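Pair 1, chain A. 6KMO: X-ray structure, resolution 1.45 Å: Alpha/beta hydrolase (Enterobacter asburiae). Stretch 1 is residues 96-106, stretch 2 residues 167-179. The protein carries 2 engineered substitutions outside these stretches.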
# COMPACT_ATOMS: atom_id res chain seq x y z
N SER A 96 17.11 0.17 23.60
CA SER A 96 18.44 0.37 24.14
C SER A 96 19.31 -0.52 23.28
O SER A 96 18.98 -1.70 23.05
CB SER A 96 18.54 -0.00 25.61
OG SER A 96 19.90 -0.12 26.00
N GLY A 97 20.40 0.03 22.78
CA GLY A 97 21.11 -0.57 21.69
C GLY A 97 21.05 0.36 20.51
O GLY A 97 20.09 1.12 20.34
N THR A 98 22.09 0.32 19.70
CA THR A 98 22.19 1.20 18.55
C THR A 98 21.09 0.84 17.56
O THR A 98 20.78 -0.33 17.34
CB THR A 98 23.56 1.02 17.94
OG1 THR A 98 24.57 1.34 18.92
CG2 THR A 98 23.75 1.91 16.72
N LEU A 99 20.49 1.86 16.95
CA LEU A 99 19.41 1.66 16.00
C LEU A 99 19.76 2.34 14.68
O LEU A 99 20.45 3.35 14.66
CB LEU A 99 18.12 2.29 16.51
CG LEU A 99 17.50 1.64 17.74
CD1 LEU A 99 16.39 2.54 18.26
CD2 LEU A 99 17.02 0.26 17.43
N PRO A 100 19.26 1.83 13.56
CA PRO A 100 19.22 2.64 12.35
C PRO A 100 18.22 3.77 12.56
O PRO A 100 17.45 3.78 13.52
CB PRO A 100 18.75 1.66 11.28
CG PRO A 100 17.84 0.76 12.02
CD PRO A 100 18.41 0.63 13.43
N ALA A 101 18.23 4.72 11.63
CA ALA A 101 17.41 5.91 11.81
C ALA A 101 16.82 6.38 10.49
O ALA A 101 17.30 6.04 9.39
CB ALA A 101 18.21 7.05 12.44
N PHE A 102 15.79 7.21 10.62
CA PHE A 102 15.30 8.01 9.51
C PHE A 102 15.16 9.45 9.96
O PHE A 102 14.68 9.73 11.06
CB PHE A 102 13.98 7.50 8.90
CG PHE A 102 12.84 7.36 9.86
CD1 PHE A 102 11.87 8.34 9.98
CD2 PHE A 102 12.68 6.20 10.60
CE1 PHE A 102 10.80 8.18 10.83
CE2 PHE A 102 11.60 6.03 11.45
CZ PHE A 102 10.67 7.03 11.58
N MET A 103 15.57 10.37 9.10
CA MET A 103 15.22 11.77 9.29
C MET A 103 13.73 11.91 9.07
O MET A 103 13.14 11.19 8.25
CB MET A 103 15.98 12.65 8.30
CG MET A 103 17.49 12.39 8.25
SD MET A 103 18.44 12.53 9.86
CE MET A 103 18.05 14.28 10.25
N PHE A 104 13.10 12.82 9.81
CA PHE A 104 11.68 13.08 9.67
C PHE A 104 11.45 14.56 9.39
O PHE A 104 11.77 15.41 10.22
CB PHE A 104 10.83 12.63 10.86
CG PHE A 104 9.36 12.77 10.56
CD1 PHE A 104 8.68 11.77 9.90
CD2 PHE A 104 8.71 13.97 10.82
CE1 PHE A 104 7.36 11.94 9.55
CE2 PHE A 104 7.41 14.15 10.46
CZ PHE A 104 6.72 13.13 9.82
N PHE A 105 10.87 14.84 8.21
CA PHE A 105 10.58 16.19 7.73
C PHE A 105 9.07 16.38 7.78
O PHE A 105 8.33 15.73 7.04
CB PHE A 105 11.15 16.35 6.32
CG PHE A 105 12.62 16.01 6.22
CD1 PHE A 105 13.53 16.46 7.17
CD2 PHE A 105 13.08 15.26 5.17
CE1 PHE A 105 14.87 16.14 7.07
CE2 PHE A 105 14.43 14.95 5.06
CZ PHE A 105 15.33 15.39 6.03
N HIS A 106 8.62 17.27 8.65
CA HIS A 106 7.19 17.47 8.85
C HIS A 106 6.57 18.27 7.70
O HIS A 106 7.24 19.01 6.98
CB HIS A 106 6.92 18.13 10.19
CG HIS A 106 7.22 19.60 10.27
ND1 HIS A 106 6.34 20.55 9.80
CD2 HIS A 106 8.25 20.28 10.82
CE1 HIS A 106 6.83 21.75 10.04
NE2 HIS A 106 7.99 21.62 10.65
N ILE A 167 23.64 10.10 19.40
CA ILE A 167 22.24 9.89 19.72
C ILE A 167 21.86 8.42 19.65
O ILE A 167 20.68 8.08 19.58
CB ILE A 167 21.31 10.76 18.83
CG1 ILE A 167 21.55 10.50 17.34
CG2 ILE A 167 21.50 12.21 19.18
CD1 ILE A 167 20.44 11.06 16.45
N GLY A 168 22.84 7.52 19.66
CA GLY A 168 22.56 6.11 19.67
C GLY A 168 22.08 5.55 18.36
O GLY A 168 21.36 4.55 18.34
N VAL A 169 22.51 6.14 17.25
CA VAL A 169 22.07 5.77 15.91
C VAL A 169 23.27 5.36 15.08
O VAL A 169 24.36 5.94 15.21
CB VAL A 169 21.33 6.98 15.28
CG1 VAL A 169 21.39 6.97 13.75
CG2 VAL A 169 19.92 7.02 15.86
N ASP A 170 23.08 4.34 14.25
CA ASP A 170 24.01 3.99 13.19
C ASP A 170 23.69 4.87 11.99
O ASP A 170 22.79 4.56 11.19
CB ASP A 170 23.88 2.52 12.82
CG ASP A 170 24.84 2.11 11.74
OD1 ASP A 170 25.58 2.97 11.22
OD2 ASP A 170 24.80 0.90 11.39
N GLY A 171 24.41 5.98 11.86
CA GLY A 171 24.18 6.92 10.79
C GLY A 171 24.46 6.39 9.40
O GLY A 171 24.08 7.05 8.43
N SER A 172 25.12 5.24 9.29
CA SER A 172 25.32 4.63 7.99
C SER A 172 24.08 3.92 7.47
O SER A 172 24.06 3.53 6.30
CB SER A 172 26.49 3.63 8.04
OG SER A 172 26.14 2.39 8.62
N ARG A 173 23.06 3.73 8.31
CA ARG A 173 21.79 3.10 7.92
C ARG A 173 20.71 4.15 8.16
O ARG A 173 20.05 4.17 9.21
CB ARG A 173 21.55 1.87 8.72
CG ARG A 173 22.58 0.78 8.45
CD ARG A 173 22.20 -0.50 9.10
NE ARG A 173 22.42 -0.49 10.54
CZ ARG A 173 21.60 -1.04 11.45
NH1 ARG A 173 20.47 -1.63 11.11
NH2 ARG A 173 21.93 -1.00 12.72
N LEU A 174 20.51 5.01 7.15
CA LEU A 174 19.78 6.26 7.31
C LEU A 174 18.73 6.42 6.22
O LEU A 174 19.04 6.40 5.02
CB LEU A 174 20.74 7.44 7.26
CG LEU A 174 20.17 8.81 7.60
CD1 LEU A 174 19.55 8.83 8.98
CD2 LEU A 174 21.28 9.85 7.53
N GLY A 175 17.48 6.60 6.63
CA GLY A 175 16.39 6.88 5.72
C GLY A 175 15.95 8.34 5.80
O GLY A 175 16.37 9.10 6.66
N LEU A 176 15.06 8.70 4.87
CA LEU A 176 14.46 10.02 4.82
C LEU A 176 12.96 9.84 4.70
O LEU A 176 12.49 9.17 3.78
CB LEU A 176 14.97 10.81 3.61
CG LEU A 176 16.47 11.05 3.49
CD1 LEU A 176 16.80 11.76 2.19
CD2 LEU A 176 17.01 11.84 4.66
N VAL A 177 12.20 10.44 5.62
CA VAL A 177 10.75 10.27 5.67
C VAL A 177 10.10 11.63 5.89
O VAL A 177 10.59 12.45 6.67
CB VAL A 177 10.34 9.33 6.82
CG1 VAL A 177 8.83 9.19 6.91
CG2 VAL A 177 11.00 7.95 6.67
N GLY A 178 8.99 11.88 5.21
CA GLY A 178 8.26 13.11 5.44
C GLY A 178 6.92 13.10 4.75
O GLY A 178 6.72 12.42 3.74
N ASN A 179 6.00 13.90 5.30
CA ASN A 179 4.64 14.03 4.76
C ASN A 179 4.45 15.40 4.11
O ASN A 179 4.85 16.42 4.66
CB ASN A 179 3.57 13.86 5.85
CG ASN A 179 3.72 14.84 7.01
OD1 ASN A 179 4.76 14.90 7.66
ND2 ASN A 179 2.66 15.58 7.29
O HOH W 1 19.44 4.07 20.23
O HOH W 2 20.47 -2.00 15.10

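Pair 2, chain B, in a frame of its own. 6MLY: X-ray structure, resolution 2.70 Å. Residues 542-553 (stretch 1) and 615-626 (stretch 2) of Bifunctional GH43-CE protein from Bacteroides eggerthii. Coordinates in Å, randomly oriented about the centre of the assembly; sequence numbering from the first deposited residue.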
# COMPACT_ATOMS: atom_id res chain seq x y z
N ASP B 542 -9.65 20.90 2.94
CA ASP B 542 -10.66 20.28 3.84
C ASP B 542 -12.02 20.99 3.70
O ASP B 542 -12.18 22.13 4.13
CB ASP B 542 -10.20 20.31 5.30
N GLU B 543 -12.99 20.28 3.11
CA GLU B 543 -14.35 20.79 2.86
C GLU B 543 -15.34 19.63 2.96
O GLU B 543 -15.05 18.53 2.50
CB GLU B 543 -14.43 21.47 1.48
N PRO B 544 -16.56 19.84 3.52
CA PRO B 544 -17.44 18.74 3.89
C PRO B 544 -17.82 17.83 2.71
O PRO B 544 -17.97 16.62 2.89
CB PRO B 544 -18.68 19.43 4.48
CG PRO B 544 -18.64 20.84 3.91
CD PRO B 544 -17.16 21.16 3.79
N SER B 545 -17.97 18.42 1.52
CA SER B 545 -18.38 17.69 0.33
C SER B 545 -17.72 18.30 -0.92
O SER B 545 -17.40 19.50 -0.95
CB SER B 545 -19.88 17.66 0.21
OG SER B 545 -20.42 18.98 0.27
N TYR B 546 -17.54 17.46 -1.94
CA TYR B 546 -16.94 17.86 -3.22
C TYR B 546 -17.85 17.42 -4.37
O TYR B 546 -18.45 16.34 -4.34
CB TYR B 546 -15.56 17.22 -3.38
CG TYR B 546 -14.57 17.60 -2.31
CD1 TYR B 546 -13.97 18.85 -2.31
CD2 TYR B 546 -14.23 16.72 -1.30
CE1 TYR B 546 -13.06 19.21 -1.33
CE2 TYR B 546 -13.31 17.06 -0.32
CZ TYR B 546 -12.73 18.32 -0.34
OH TYR B 546 -11.83 18.66 0.63
N LYS B 547 -17.94 18.28 -5.39
CA LYS B 547 -18.70 17.96 -6.59
C LYS B 547 -17.82 17.04 -7.45
O LYS B 547 -16.60 17.13 -7.40
CB LYS B 547 -19.15 19.25 -7.27
CG LYS B 547 -19.67 20.29 -6.29
CD LYS B 547 -20.80 21.14 -6.79
CE LYS B 547 -21.45 21.94 -5.68
NZ LYS B 547 -22.69 22.61 -6.13
N VAL B 548 -18.46 16.12 -8.18
CA VAL B 548 -17.78 14.98 -8.78
C VAL B 548 -17.55 15.24 -10.27
O VAL B 548 -18.36 15.90 -10.93
CB VAL B 548 -18.59 13.68 -8.57
CG1 VAL B 548 -17.86 12.46 -9.12
CG2 VAL B 548 -18.95 13.47 -7.11
N VAL B 549 -16.43 14.71 -10.79
CA VAL B 549 -16.21 14.57 -12.23
C VAL B 549 -15.52 13.23 -12.49
O VAL B 549 -14.49 12.92 -11.88
CB VAL B 549 -15.42 15.75 -12.82
CG1 VAL B 549 -15.07 15.52 -14.29
CG2 VAL B 549 -16.16 17.08 -12.66
N VAL B 550 -16.11 12.45 -13.41
CA VAL B 550 -15.70 11.09 -13.78
C VAL B 550 -14.74 11.16 -14.98
O VAL B 550 -14.86 12.04 -15.82
CB VAL B 550 -16.93 10.24 -14.12
CG1 VAL B 550 -16.57 8.87 -14.67
CG2 VAL B 550 -17.86 10.10 -12.92
N LEU B 551 -13.80 10.21 -15.04
CA LEU B 551 -12.86 10.09 -16.16
C LEU B 551 -12.96 8.68 -16.76
O LEU B 551 -12.76 7.68 -16.05
CB LEU B 551 -11.43 10.33 -15.67
CG LEU B 551 -11.21 11.52 -14.72
CD1 LEU B 551 -9.75 11.58 -14.28
CD2 LEU B 551 -11.62 12.83 -15.38
N ILE B 552 -13.25 8.61 -18.06
CA ILE B 552 -13.14 7.36 -18.82
C ILE B 552 -11.95 7.49 -19.79
O ILE B 552 -11.63 8.58 -20.26
CB ILE B 552 -14.46 7.03 -19.54
CG1 ILE B 552 -15.66 7.16 -18.60
CG2 ILE B 552 -14.39 5.64 -20.18
CD1 ILE B 552 -16.98 6.73 -19.20
N TYR B 553 -11.30 6.36 -20.06
CA TYR B 553 -10.05 6.28 -20.80
C TYR B 553 -10.33 5.83 -22.24
O TYR B 553 -11.25 5.04 -22.49
CB TYR B 553 -9.08 5.29 -20.14
CG TYR B 553 -9.71 3.96 -19.83
CD1 TYR B 553 -9.77 2.95 -20.79
CD2 TYR B 553 -10.28 3.71 -18.60
CE1 TYR B 553 -10.37 1.74 -20.52
CE2 TYR B 553 -10.89 2.50 -18.32
CZ TYR B 553 -10.94 1.51 -19.28
OH TYR B 553 -11.54 0.32 -18.99
N TYR B 615 -17.55 9.12 0.93
CA TYR B 615 -16.36 9.71 0.28
C TYR B 615 -16.49 11.23 0.11
O TYR B 615 -15.75 11.81 -0.67
CB TYR B 615 -16.10 9.06 -1.08
CG TYR B 615 -15.92 7.56 -1.06
CD1 TYR B 615 -14.75 6.98 -0.60
CD2 TYR B 615 -16.91 6.71 -1.54
CE1 TYR B 615 -14.56 5.61 -0.60
CE2 TYR B 615 -16.74 5.33 -1.55
CZ TYR B 615 -15.57 4.78 -1.08
OH TYR B 615 -15.40 3.43 -1.07
N LYS B 616 -17.41 11.85 0.85
CA LYS B 616 -17.61 13.31 0.89
C LYS B 616 -17.92 13.85 -0.52
O LYS B 616 -17.38 14.88 -0.93
CB LYS B 616 -16.38 14.00 1.50
CG LYS B 616 -16.01 13.58 2.92
CD LYS B 616 -15.08 14.54 3.65
CE LYS B 616 -13.73 14.71 2.97
NZ LYS B 616 -12.87 15.69 3.67
N LEU B 617 -18.80 13.15 -1.24
CA LEU B 617 -19.14 13.48 -2.64
C LEU B 617 -20.52 14.14 -2.70
O LEU B 617 -21.54 13.51 -2.40
CB LEU B 617 -19.12 12.21 -3.50
CG LEU B 617 -17.78 11.46 -3.55
CD1 LEU B 617 -17.84 10.31 -4.53
CD2 LEU B 617 -16.63 12.39 -3.90
N ASP B 618 -20.53 15.42 -3.10
CA ASP B 618 -21.72 16.20 -3.41
C ASP B 618 -22.19 15.79 -4.81
O ASP B 618 -21.67 16.30 -5.80
CB ASP B 618 -21.45 17.70 -3.30
CG ASP B 618 -22.66 18.61 -3.50
OD1 ASP B 618 -23.65 18.16 -4.11
OD2 ASP B 618 -22.59 19.77 -3.04
N THR B 619 -23.16 14.88 -4.88
CA THR B 619 -23.68 14.38 -6.15
C THR B 619 -24.89 15.20 -6.61
O THR B 619 -25.79 14.66 -7.25
CB THR B 619 -24.02 12.89 -6.04
OG1 THR B 619 -25.15 12.76 -5.18
CG2 THR B 619 -22.87 12.07 -5.51
N SER B 620 -24.92 16.49 -6.25
CA SER B 620 -25.79 17.45 -6.90
C SER B 620 -25.20 17.78 -8.28
O SER B 620 -25.92 18.22 -9.17
CB SER B 620 -25.98 18.69 -6.06
OG SER B 620 -24.83 19.52 -6.07
N PHE B 621 -23.89 17.55 -8.42
CA PHE B 621 -23.17 17.69 -9.67
C PHE B 621 -22.24 16.48 -9.88
O PHE B 621 -21.37 16.21 -9.04
CB PHE B 621 -22.36 18.99 -9.68
CG PHE B 621 -21.64 19.28 -10.97
CD1 PHE B 621 -22.26 20.00 -11.98
CD2 PHE B 621 -20.34 18.84 -11.18
CE1 PHE B 621 -21.59 20.28 -13.17
CE2 PHE B 621 -19.68 19.11 -12.36
CZ PHE B 621 -20.30 19.83 -13.36
N ILE B 622 -22.44 15.77 -10.99
CA ILE B 622 -21.51 14.75 -11.50
C ILE B 622 -21.19 15.06 -12.98
O ILE B 622 -22.01 14.79 -13.87
CB ILE B 622 -22.09 13.34 -11.32
CG1 ILE B 622 -22.37 13.01 -9.85
CG2 ILE B 622 -21.18 12.30 -11.97
CD1 ILE B 622 -22.98 11.65 -9.61
N GLY B 623 -20.01 15.63 -13.23
CA GLY B 623 -19.48 15.77 -14.59
C GLY B 623 -18.91 14.45 -15.10
O GLY B 623 -18.81 13.50 -14.34
N ILE B 624 -18.55 14.40 -16.38
CA ILE B 624 -17.96 13.19 -16.97
C ILE B 624 -17.23 13.58 -18.27
O ILE B 624 -17.69 14.45 -19.00
CB ILE B 624 -19.02 12.10 -17.22
CG1 ILE B 624 -18.39 10.77 -17.62
CG2 ILE B 624 -20.05 12.57 -18.24
CD1 ILE B 624 -19.32 9.59 -17.49
N THR B 625 -16.11 12.91 -18.53
CA THR B 625 -15.25 13.22 -19.67
C THR B 625 -14.41 11.99 -20.02
O THR B 625 -14.38 11.02 -19.29
CB THR B 625 -14.41 14.46 -19.36
OG1 THR B 625 -13.58 14.75 -20.49
CG2 THR B 625 -13.55 14.30 -18.13
N GLY B 626 -13.73 12.06 -21.17
CA GLY B 626 -12.85 10.98 -21.64
C GLY B 626 -12.34 11.25 -23.04
O GLY B 626 -12.90 12.07 -23.75

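In both pairs a strand of stretch 1 lies parallel to stretch 2, which turns a corner midway and rejoins the same partner. Fourteen central residues superpose with an RMSD of 0.7 Å. The strand after the corner crosses the stretch 1 strand at -28° in pair 1 (99-105 with 174-179) and at -20° in pair 2 (546-552 with 621-626).

The backbone ladder is conserved. Before the corner, A:Asp170 N donates to A:Leu99 O (2.8 Å), and B:Asp618 N to B:Tyr546 O (2.6 Å). After it, A:Gly175 N donates to A:Ala101 O (2.8 Å), and B:Gly623 N to B:Val548 O (2.8 Å). A:Val177 N to A:Met103 O is 2.9 Å; its counterpart, B:Thr625 N to B:Val550 O, is weak at 3.1 Å.

The serine-aspartate hydrogen bond at the corner recurs. A:Ser172 OG donates to A:Asp170 OD1 (2.7 Å), and B:Ser620 OG to B:Asp618 OD1 (2.7 Å). A:Arg173 and B:Phe621 coincide in backbone but not in side chain. A:Arg173 NE forms a salt bridge with A:Asp170 OD2 (2.9 Å), and one face of its guanidinium covers A:Pro100 CB. B:Phe621 instead packs its CB on B:Lys547 CD (3.9 Å), and its ring edge meets B:Val549 CG2, with CE2 4.1 Å from that atom.

One face carries A:Leu99, A:Ala101, A:Met103 and A:Phe105, matched by B:Tyr546, B:Val548, B:Val550 and B:Ile552. A:Ala101 is small, yet its CB reaches A:Val169 CG1 at 3.4 Å. B:Val548 uses CG2 to touch B:Leu617 CB at 3.8 Å. A:Leu174 CD1 lies 4.1 Å from A:Ala101 CB and 4.0 Å from A:Met103 SD; B:Ile622 CG1 lies 4.0 Å from B:Val548 CB, and its CG2 lies 4.1 Å from B:Val550 CG2. A:Met103 CG packs on A:Leu176 CD2 (3.7 Å), while B:Val550 CB packs on B:Ile624 CG1 (3.8 Å). A:Phe105 CE2 reaches A:Leu176 CD2 (4.1 Å); B:Ile552 CD1 reaches B:Ile624 CD1 (4.1 Å).

On the other face, A:Phe102 and B:Val549 sit across from a shared glycine, A:Gly175 or B:Gly623. A CB on A:Gly175 would lie a tight 3.5 Å from A:Phe102 CB. A CB on B:Gly623 would clash with B:Val549 CG2 at 3.0 Å. Next along, A:Val177 touches two rings, and a different methyl makes the closest contact with each: CG2 is 3.4 Å from A:Phe102 CD1 and CG1 is 4.0 Å from A:Phe104 CD1. B:Thr625 takes this place with one methyl, CG2, which lies 3.7 Å from B:Leu551 CD2 and 4.3 Å from B:Val549 CG1.

The second matched glycine has less room still. A CB would fall 2.6 Å from A:Phe105 O at A:Gly178, and 2.6 Å from B:Ile552 O at B:Gly626.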